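Local coordinates for arabinan endo-1,5-alpha-l-arabinosidase A (Cellvibrio cellulosa, PDB 1GYH), which cleaves the alpha-1,5-arabinofuranosyl bonds of linear arabinan, releasing almost exclusively arabinotriose, as part of plant cell-wall breakdown, at residues V223-S227 and E299-Q303; I132-D136 and R198-Y203. All coordinates share one frame; numbering follows the deposited sequence.

In the fold
Both contacts join neighbouring blades of the five-bladed beta-propeller, and both involve the antiparallel sheet built from strands 191-199, 202-209, 221-227 and 248-251. Contact 2 sets its 191-199/202-209 hairpin against the end of strand 131-134 in the preceding blade, whereas contact 1 sets strand 221-227 against the approach to strand 302-303 of the following one. Both segments of contact 2 precede those of contact 1 along the chain. Their centres lie about 13 Å apart, and they meet directly where strands 202-209 and 221-227 run side by side, with a probable hydrogen bond between Y203 N and S227 O (2.9 Å). One blade is thus held to its neighbours in sequence, away from the catalytic and substrate-binding residues.

Contact 1: residues V223-S227 and E299-Q303; sequences VVGRS and EGWPQ
V224 opens the contact by presenting its methyl groups to the ring of P302, tip to tip: CG1 and CG2 share the proline CG, with CG2 at 4.0 Å from P302 CG. A beta-branched valine and a rigid pyrrolidine make a compact apolar pair that suits this buried place. At G225 the backbone itself meets the indole edge, CA lying 4.1 Å from W301 CZ3.

R226 does most of the work. Its chain is extended from CG to NE, which lays the methylenes and then the guanidinium along one face of W301. The CD carbon makes a CH-pi contact, 3.9 Å from the centroid of the six-membered ring. Farther out the guanidinium stacks on the indole, the two planes only 15° apart and W301 CZ2 3.4 Å above the guanidinium centre. With one face against the ring, the arginine spends NH1 in its own plane: the bond from NH1 to E299 O, 3.0 Å long, is nearly straight (168°) and uses a carbonyl lone pair, while a weak one reaches G300 O. Glycine suits position 300, where phi is positive and the backbone passes close to the arginine's NH1.

The contact packs one blade of the five-bladed propeller on the next, joining strand 221-227 to the turn leading into strand 302-303. Strand 221-227 lies between 202-209 and 248-251 in its blade. From 202-209, Y204 touches both R226 and P302 and hydrogen-bonds G300 O, and Y202 makes a cation-pi contact with R226; across the interface, L294 and W296 of strand 286-296 back P302.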
loop_
_atom_site.group_PDB
_atom_site.type_symbol
_atom_site.label_atom_id
_atom_site.label_comp_id
_atom_site.label_asym_id
_atom_site.label_seq_id
_atom_site.Cartn_x
_atom_site.Cartn_y
_atom_site.Cartn_z
ATOM N N VAL A 223 -6.976 6.604 8.547
ATOM C CA VAL A 223 -6.888 6.550 9.992
ATOM C C VAL A 223 -5.524 5.992 10.405
ATOM O O VAL A 223 -4.764 5.417 9.583
ATOM C CB VAL A 223 -8.004 5.664 10.648
ATOM C CG1 VAL A 223 -9.377 6.248 10.348
ATOM C CG2 VAL A 223 -7.918 4.226 10.235
ATOM N N VAL A 224 -5.205 6.193 11.692
ATOM C CA VAL A 224 -3.885 5.826 12.229
ATOM C C VAL A 224 -3.982 5.323 13.684
ATOM O O VAL A 224 -4.861 5.736 14.446
ATOM C CB VAL A 224 -2.877 7.080 12.133
ATOM C CG1 VAL A 224 -3.233 8.152 13.137
ATOM C CG2 VAL A 224 -1.442 6.643 12.351
ATOM N N GLY A 225 -3.041 4.451 14.040
ATOM C CA GLY A 225 -2.783 4.004 15.412
ATOM C C GLY A 225 -1.280 3.785 15.621
ATOM O O GLY A 225 -0.520 3.888 14.675
ATOM N N ARG A 226 -0.844 3.549 16.869
ATOM C CA ARG A 226 0.589 3.428 17.158
ATOM C C ARG A 226 0.870 2.379 18.217
ATOM O O ARG A 226 0.031 2.118 19.116
ATOM C CB ARG A 226 1.202 4.804 17.511
ATOM C CG ARG A 226 1.002 5.228 18.962
ATOM C CD ARG A 226 1.464 6.667 19.297
ATOM N NE ARG A 226 1.122 7.048 20.673
ATOM C CZ ARG A 226 1.162 8.306 21.128
ATOM N NH1 ARG A 226 1.552 9.288 20.321
ATOM N NH2 ARG A 226 0.831 8.589 22.376
ATOM N N SER A 227 2.038 1.743 18.087
ATOM C CA SER A 227 2.464 0.665 18.990
ATOM C C SER A 227 3.956 0.785 19.315
ATOM O O SER A 227 4.760 1.199 18.474
ATOM C CB SER A 227 2.211 -0.711 18.324
ATOM O OG SER A 227 2.691 -1.796 19.087
ATOM N N GLU A 299 1.183 15.714 21.144
ATOM C CA GLU A 299 0.873 14.416 21.753
ATOM C C GLU A 299 1.495 13.209 21.019
ATOM O O GLU A 299 1.224 12.062 21.371
ATOM C CB GLU A 299 -0.653 14.244 21.876
ATOM C CG GLU A 299 -1.340 15.236 22.809
ATOM C CD GLU A 299 -1.428 16.661 22.272
ATOM O OE1 GLU A 299 -1.753 16.845 21.084
ATOM O OE2 GLU A 299 -1.186 17.631 23.050
ATOM N N GLY A 300 2.296 13.450 19.987
ATOM C CA GLY A 300 3.003 12.389 19.312
ATOM C C GLY A 300 2.243 11.739 18.138
ATOM O O GLY A 300 2.551 10.600 17.798
ATOM N N TRP A 301 1.279 12.454 17.553
ATOM C CA TRP A 301 0.408 11.947 16.463
ATOM C C TRP A 301 0.658 12.695 15.156
ATOM O O TRP A 301 0.893 13.935 15.147
ATOM C CB TRP A 301 -1.097 12.010 16.850
ATOM C CG TRP A 301 -1.368 11.162 18.031
ATOM C CD1 TRP A 301 -1.344 11.567 19.326
ATOM C CD2 TRP A 301 -1.625 9.762 18.056
ATOM N NE1 TRP A 301 -1.576 10.509 20.164
ATOM C CE2 TRP A 301 -1.732 9.382 19.403
ATOM C CE3 TRP A 301 -1.785 8.770 17.062
ATOM C CZ2 TRP A 301 -2.021 8.086 19.787
ATOM C CZ3 TRP A 301 -2.057 7.479 17.461
ATOM C CH2 TRP A 301 -2.151 7.145 18.796
ATOM N N PRO A 302 0.584 11.982 14.040
ATOM C CA PRO A 302 0.798 12.613 12.739
ATOM C C PRO A 302 -0.312 13.558 12.382
ATOM O O PRO A 302 -1.464 13.383 12.813
ATOM C CB PRO A 302 0.852 11.432 11.743
ATOM C CG PRO A 302 0.102 10.314 12.415
ATOM C CD PRO A 302 0.276 10.540 13.928
ATOM N N GLN A 303 0.057 14.579 11.619
ATOM C CA GLN A 303 -0.848 15.632 11.183
ATOM C C GLN A 303 -0.434 16.071 9.766
ATOM O O GLN A 303 0.774 16.137 9.449
ATOM C CB GLN A 303 -0.755 16.798 12.178
ATOM C CG GLN A 303 -1.667 17.892 11.930
ATOM C CD GLN A 303 -1.381 19.125 12.807
ATOM O OE1 GLN A 303 -1.551 19.083 14.041
ATOM N NE2 GLN A 303 -0.944 20.221 12.163
#

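Contact 2: residues I132-D136 and R198-Y203; sequences IIADD and RKGDYY
R198 sends CG anti to its backbone N (chi1 -177°) and then bends at chi2 (62°), a shape that carries its guanidinium across to D136, while Y203 sets CG opposite its carbonyl carbon, beside the backbone N, and thereby aims the hydroxyl at the D135-D136 backbone. These two side chains rise from neighbouring strands of a beta-hairpin, closed by a type II' turn from K199 to Y202, in one blade of the propeller; the partner segment is the end of strand 131-134 in the preceding blade. Glycine suits the second position of such a turn, and G200 takes it with positive phi.

Between the blades the salt bridge is lopsided. R198 NH1 donates to D136 OD1 at 2.8 Å along a nearly straight bond, whereas the companion bond from NH2 to OD2 is weak. The carboxylate is turned 50° from the guanidinium plane: OD1 lies in the arginine's plane but is itself approached from above the carboxylate plane. The arginine's NE donates to G200 O (3.2 Å), fixing the guanidinium to the turn of its own hairpin.

Next to the salt bridge the apolar parts of the side chains pack. R198 CD sits 3.7 Å above the centre of the Y203 ring, and I133 CG1 meets the ring's edge at CE2, 4.1 Å away. I196 and V230 touch both I133 and Y203, an apolar setting for which an isoleucine and a tyrosine ring are well suited. D135 turns its carboxylate back to its own blade, where H137 N, Q139 and W141 hold it. The tyrosine hydroxyl is bridged to the opposite segment by a water that lies 2.7 Å from Y203 OH and accepts from D136 N at 3.1 Å.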
loop_
_atom_site.group_PDB
_atom_site.type_symbol
_atom_site.label_atom_id
_atom_site.label_comp_id
_atom_site.label_asym_id
_atom_site.label_seq_id
_atom_site.Cartn_x
_atom_site.Cartn_y
_atom_site.Cartn_z
ATOM N N ILE A 132 6.034 -3.632 3.597
ATOM C CA ILE A 132 7.170 -4.300 4.232
ATOM C C ILE A 132 7.771 -3.398 5.325
ATOM O O ILE A 132 8.004 -2.227 5.074
ATOM C CB ILE A 132 8.264 -4.635 3.196
ATOM C CG1 ILE A 132 7.699 -5.392 1.951
ATOM C CG2 ILE A 132 9.389 -5.412 3.831
ATOM C CD1 ILE A 132 6.968 -6.705 2.268
ATOM N N ILE A 133 8.047 -3.970 6.492
ATOM C CA ILE A 133 8.593 -3.217 7.650
ATOM C C ILE A 133 9.653 -4.035 8.381
ATOM O O ILE A 133 9.452 -5.216 8.679
ATOM C CB ILE A 133 7.475 -2.764 8.628
ATOM C CG1 ILE A 133 8.057 -1.916 9.794
ATOM C CG2 ILE A 133 6.705 -3.980 9.243
ATOM C CD1 ILE A 133 8.582 -0.547 9.324
ATOM N N ALA A 134 10.797 -3.418 8.677
ATOM C CA ALA A 134 11.796 -4.055 9.500
ATOM C C ALA A 134 11.733 -3.549 10.942
ATOM O O ALA A 134 11.356 -2.400 11.177
ATOM C CB ALA A 134 13.177 -3.834 8.952
ATOM N N ASP A 135 12.136 -4.416 11.873
ATOM C CA ASP A 135 12.178 -4.089 13.299
ATOM C C ASP A 135 13.610 -3.835 13.785
ATOM O O ASP A 135 14.522 -3.791 12.975
ATOM C CB ASP A 135 11.394 -5.131 14.138
ATOM C CG ASP A 135 12.032 -6.504 14.223
ATOM O OD1 ASP A 135 13.261 -6.681 13.993
ATOM O OD2 ASP A 135 11.323 -7.492 14.583
ATOM N N ASP A 136 13.797 -3.679 15.097
ATOM C CA ASP A 136 15.113 -3.394 15.659
ATOM C C ASP A 136 15.965 -4.647 15.915
ATOM O O ASP A 136 17.074 -4.536 16.445
ATOM C CB ASP A 136 14.951 -2.690 17.016
ATOM C CG ASP A 136 14.605 -1.232 16.897
ATOM O OD1 ASP A 136 14.531 -0.627 15.806
ATOM O OD2 ASP A 136 14.367 -0.581 17.908
ATOM N N ARG A 198 8.039 3.626 11.054
ATOM C CA ARG A 198 8.734 3.846 12.335
ATOM C C ARG A 198 9.045 5.308 12.462
ATOM O O ARG A 198 9.641 5.880 11.568
ATOM C CB ARG A 198 10.040 3.042 12.371
ATOM C CG ARG A 198 10.818 3.155 13.704
ATOM C CD ARG A 198 10.085 2.637 14.921
ATOM N NE ARG A 198 10.951 2.842 16.093
ATOM C CZ ARG A 198 11.999 2.100 16.361
ATOM N NH1 ARG A 198 12.269 1.035 15.609
ATOM N NH2 ARG A 198 12.786 2.409 17.394
ATOM N N LYS A 199 8.631 5.917 13.571
ATOM C CA LYS A 199 8.994 7.321 13.913
ATOM C C LYS A 199 9.180 7.476 15.431
ATOM O O LYS A 199 8.259 7.204 16.225
ATOM C CB LYS A 199 7.920 8.270 13.369
ATOM C CG LYS A 199 8.066 9.749 13.804
ATOM C CD LYS A 199 9.074 10.503 12.950
ATOM C CE LYS A 199 9.262 11.943 13.457
ATOM N NZ LYS A 199 10.011 12.726 12.402
ATOM N N GLY A 200 10.361 7.948 15.845
ATOM C CA GLY A 200 10.689 8.018 17.269
ATOM C C GLY A 200 10.580 6.670 17.961
ATOM O O GLY A 200 11.151 5.678 17.501
ATOM N N ASP A 201 9.854 6.622 19.069
ATOM C CA ASP A 201 9.732 5.397 19.851
ATOM C C ASP A 201 8.548 4.483 19.431
ATOM O O ASP A 201 8.335 3.426 20.041
ATOM C CB ASP A 201 9.585 5.728 21.342
ATOM C CG ASP A 201 10.783 6.487 21.896
ATOM O OD1 ASP A 201 11.939 6.258 21.433
ATOM O OD2 ASP A 201 10.640 7.331 22.799
ATOM N N TYR A 202 7.826 4.853 18.383
ATOM C CA TYR A 202 6.650 4.108 17.975
ATOM C C TYR A 202 6.667 3.677 16.512
ATOM O O TYR A 202 7.309 4.319 15.655
ATOM C CB TYR A 202 5.414 4.957 18.172
ATOM C CG TYR A 202 5.008 5.193 19.593
ATOM C CD1 TYR A 202 4.231 4.276 20.281
ATOM C CD2 TYR A 202 5.379 6.369 20.253
ATOM C CE1 TYR A 202 3.839 4.517 21.587
ATOM C CE2 TYR A 202 4.973 6.616 21.565
ATOM C CZ TYR A 202 4.220 5.685 22.215
ATOM O OH TYR A 202 3.821 5.909 23.506
ATOM N N TYR A 203 5.944 2.570 16.267
ATOM C CA TYR A 203 5.516 2.171 14.935
ATOM C C TYR A 203 4.119 2.745 14.703
ATOM O O TYR A 203 3.239 2.590 15.550
ATOM C CB TYR A 203 5.476 0.655 14.792
ATOM C CG TYR A 203 6.823 0.004 14.808
ATOM C CD1 TYR A 203 7.451 -0.296 16.020
ATOM C CD2 TYR A 203 7.508 -0.282 13.628
ATOM C CE1 TYR A 203 8.713 -0.884 16.047
ATOM C CE2 TYR A 203 8.765 -0.851 13.650
ATOM C CZ TYR A 203 9.358 -1.161 14.860
ATOM O OH TYR A 203 10.613 -1.726 14.905
HETATM O O HOH W 1 11.528 -2.962 17.083
#